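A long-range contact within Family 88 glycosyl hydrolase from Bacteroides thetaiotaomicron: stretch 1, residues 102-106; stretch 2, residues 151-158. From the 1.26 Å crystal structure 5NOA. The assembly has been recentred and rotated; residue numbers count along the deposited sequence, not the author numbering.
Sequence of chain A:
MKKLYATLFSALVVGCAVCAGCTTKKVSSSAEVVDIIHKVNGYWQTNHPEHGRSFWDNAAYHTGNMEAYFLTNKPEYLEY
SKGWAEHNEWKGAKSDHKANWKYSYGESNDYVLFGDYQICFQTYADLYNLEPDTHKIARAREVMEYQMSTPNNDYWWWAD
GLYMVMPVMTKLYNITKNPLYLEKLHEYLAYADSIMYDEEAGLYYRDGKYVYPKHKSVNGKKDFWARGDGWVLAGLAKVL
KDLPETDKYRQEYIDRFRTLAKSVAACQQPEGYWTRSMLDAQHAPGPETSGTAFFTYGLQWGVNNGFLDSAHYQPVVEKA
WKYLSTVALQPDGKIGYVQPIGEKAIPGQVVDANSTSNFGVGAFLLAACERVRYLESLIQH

Stretch 1, residues 102-106: KYSYG
Stretch 2 151-158: PNNDYWWW

Two irregular segments of one chain, residues 102-106 and 151-158, meet through a contact that buries 322 Å² in total and is centred on a single tyrosine. Neither segment forms a regular helix or strand, and no backbone-to-backbone hydrogen bond joins them; the nearest CA atoms across the stretches are those of Tyr103 and Tyr155, 6.6 Å apart.

Lys102 precedes the contact in an extended conformation (phi/psi -127/158°). Its CA-to-CB bond points away from the second stretch, and its side chain (chi1 m, chi2 t, chi3 t, chi4 p) takes no part.

At Tyr103 the backbone turns (-134/6°) and the CA-to-CB bond points toward stretch 2. With chi1 at 63° (p) and chi2 at -81°, the ring reaches across the second segment, and 143 Å² of the residue is covered there. Its hydroxyl is held by two polar side chains. Tyr103 OH donates a short hydrogen bond to Asp154 OD1 (2.6 Å), and Asn152 ND2 donates to Tyr103 OH (2.9 Å, N-H...O angle 143°), so that the phenol oxygen serves as donor and acceptor at once. Asn152 (-65/144°; chi1 -48°, m; chi2 50°) points its CA-to-CB bond toward stretch 1, whereas that of Asp154 (-113/28°) runs sideways; a p rotamer (chi1 60°, chi2 -12°) brings its carboxylate to the edge of the Tyr103 ring. Between them, Asn153 (-111/4°; chi1 75°, p) makes no contact.

Tyr155 (-65/-31°; chi1 -71°, m; chi2 -75°) lies over one face of the Tyr103 ring. The ring centroids are 4.3 Å apart and the planes inclined at 45°, an oblique arrangement in which Tyr103 CD2 approaches Tyr155 CD1 to 3.5 Å. Trp156 (-106/80°; chi1 -60°, m) directs its CA-to-CB bond away, while that of Trp157 (-102/4°; chi1 53°, p; chi2 -94°) points back toward stretch 1. Its indole nitrogen, NE1, donates to the backbone oxygen Tyr103 O (2.9 Å, 155°), which lies near the indole plane as expected for an in-plane N-H donor. The same indole places CD1 4.3 Å from Tyr103 CD2, at the edge of the tyrosine ring.

Beyond this anchor the contact thins. The CA-to-CB bond of Ser104 (-76/-175°; chi1 55°, p) points away from stretch 2, and Ser104 CA lies 3.8 Å from Trp157 CZ2. Tyr105 (-72/130°; chi1 -175°, t; chi2 -86°) likewise meets the indole through its backbone, with Tyr105 N 3.8 Å from Trp157 CZ2; its CA-to-CB bond runs sideways, and the end of the side chain leads out of the contact. Gly106, extended at -167/156°, is out of reach.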

# COMPACT_ATOMS: atom_id res chain seq x y z
N LYS A 102 -0.80 5.41 22.23
CA LYS A 102 -1.68 6.26 21.46
C LYS A 102 -1.82 5.79 20.03
O LYS A 102 -0.96 5.08 19.51
CB LYS A 102 -1.21 7.72 21.53
CG LYS A 102 -1.25 8.30 22.97
CD LYS A 102 -0.63 9.68 23.12
CE LYS A 102 -0.59 10.16 24.56
NZ LYS A 102 0.45 9.42 25.32
N TYR A 103 -2.91 6.21 19.41
CA TYR A 103 -3.22 5.84 18.04
C TYR A 103 -3.68 6.95 17.13
O TYR A 103 -4.04 6.70 15.98
CB TYR A 103 -4.18 4.66 17.96
CG TYR A 103 -5.55 4.81 18.51
CD1 TYR A 103 -5.79 4.67 19.87
CD2 TYR A 103 -6.64 4.95 17.67
CE1 TYR A 103 -7.08 4.72 20.38
CE2 TYR A 103 -7.92 4.97 18.15
CZ TYR A 103 -8.15 4.85 19.51
OH TYR A 103 -9.42 4.84 20.03
N SER A 104 -3.65 8.20 17.62
CA SER A 104 -3.70 9.36 16.72
C SER A 104 -2.33 9.54 16.07
O SER A 104 -1.47 8.69 16.22
CB SER A 104 -4.13 10.56 17.53
OG SER A 104 -3.28 10.74 18.63
N TYR A 105 -2.13 10.62 15.29
CA TYR A 105 -0.85 10.76 14.60
C TYR A 105 0.27 11.11 15.58
O TYR A 105 0.19 12.09 16.32
CB TYR A 105 -0.91 11.86 13.53
CG TYR A 105 0.38 11.93 12.72
CD1 TYR A 105 1.47 12.66 13.15
CD2 TYR A 105 0.53 11.19 11.58
CE1 TYR A 105 2.65 12.65 12.42
CE2 TYR A 105 1.70 11.19 10.84
CZ TYR A 105 2.76 11.90 11.29
OH TYR A 105 3.95 11.88 10.57
N GLY A 106 1.37 10.36 15.50
CA GLY A 106 2.56 10.69 16.19
C GLY A 106 3.69 9.85 15.68
O GLY A 106 3.48 8.76 15.14
N PRO A 151 -11.66 -2.38 23.79
CA PRO A 151 -12.99 -2.31 23.17
C PRO A 151 -13.05 -1.45 21.93
O PRO A 151 -14.03 -1.52 21.20
CB PRO A 151 -13.88 -1.71 24.27
CG PRO A 151 -12.99 -1.21 25.32
CD PRO A 151 -11.61 -1.74 25.11
N ASN A 152 -12.06 -0.59 21.71
CA ASN A 152 -12.20 0.46 20.72
C ASN A 152 -12.30 -0.16 19.32
O ASN A 152 -11.61 -1.13 19.00
CB ASN A 152 -10.96 1.38 20.73
CG ASN A 152 -10.54 1.84 22.10
OD1 ASN A 152 -10.38 1.05 23.03
ND2 ASN A 152 -10.23 3.11 22.18
N ASN A 153 -13.11 0.44 18.46
CA ASN A 153 -13.24 -0.02 17.07
C ASN A 153 -12.65 0.95 16.04
O ASN A 153 -12.77 0.70 14.86
CB ASN A 153 -14.71 -0.32 16.70
CG ASN A 153 -15.53 0.93 16.50
OD1 ASN A 153 -15.23 1.97 17.05
ND2 ASN A 153 -16.60 0.83 15.72
N ASP A 154 -12.02 2.03 16.51
CA ASP A 154 -11.76 3.20 15.66
C ASP A 154 -10.25 3.41 15.39
O ASP A 154 -9.81 4.54 15.15
CB ASP A 154 -12.38 4.46 16.27
CG ASP A 154 -11.84 4.80 17.63
OD1 ASP A 154 -11.15 3.99 18.26
OD2 ASP A 154 -12.21 5.89 18.10
N TYR A 155 -9.50 2.32 15.42
CA TYR A 155 -8.07 2.38 15.16
C TYR A 155 -7.72 2.82 13.75
O TYR A 155 -6.64 3.37 13.55
CB TYR A 155 -7.39 1.04 15.48
CG TYR A 155 -7.35 0.77 16.97
CD1 TYR A 155 -6.44 1.45 17.76
CD2 TYR A 155 -8.25 -0.10 17.60
CE1 TYR A 155 -6.43 1.29 19.13
CE2 TYR A 155 -8.19 -0.29 18.98
CZ TYR A 155 -7.29 0.42 19.73
OH TYR A 155 -7.22 0.29 21.10
N TRP A 156 -8.57 2.51 12.77
CA TRP A 156 -8.28 2.79 11.34
C TRP A 156 -9.14 3.96 10.90
O TRP A 156 -10.20 3.81 10.27
CB TRP A 156 -8.47 1.56 10.47
CG TRP A 156 -7.59 0.41 10.86
CD1 TRP A 156 -6.51 0.44 11.72
CD2 TRP A 156 -7.74 -0.97 10.47
NE1 TRP A 156 -6.01 -0.83 11.89
CE2 TRP A 156 -6.73 -1.71 11.12
CE3 TRP A 156 -8.63 -1.67 9.62
CZ2 TRP A 156 -6.61 -3.09 10.96
CZ3 TRP A 156 -8.51 -2.99 9.48
CH2 TRP A 156 -7.51 -3.70 10.13
N TRP A 157 -8.67 5.16 11.25
CA TRP A 157 -9.40 6.40 11.08
C TRP A 157 -8.95 7.24 9.89
O TRP A 157 -9.45 8.34 9.67
CB TRP A 157 -9.37 7.24 12.39
CG TRP A 157 -7.98 7.45 12.90
CD1 TRP A 157 -7.33 6.69 13.84
CD2 TRP A 157 -7.05 8.46 12.50
NE1 TRP A 157 -6.06 7.14 14.00
CE2 TRP A 157 -5.86 8.25 13.23
CE3 TRP A 157 -7.10 9.56 11.63
CZ2 TRP A 157 -4.75 9.04 13.08
CZ3 TRP A 157 -6.02 10.35 11.52
CH2 TRP A 157 -4.84 10.08 12.21
N TRP A 158 -8.01 6.71 9.11
CA TRP A 158 -7.56 7.36 7.89
C TRP A 158 -7.32 6.26 6.87
O TRP A 158 -7.00 5.12 7.21
CB TRP A 158 -6.30 8.22 8.16
CG TRP A 158 -5.00 7.46 8.33
CD1 TRP A 158 -3.93 7.55 7.50
CD2 TRP A 158 -4.62 6.53 9.36
NE1 TRP A 158 -2.93 6.74 7.92
CE2 TRP A 158 -3.31 6.10 9.06
CE3 TRP A 158 -5.23 6.03 10.53
CZ2 TRP A 158 -2.65 5.15 9.79
CZ3 TRP A 158 -4.55 5.09 11.28
CH2 TRP A 158 -3.28 4.64 10.89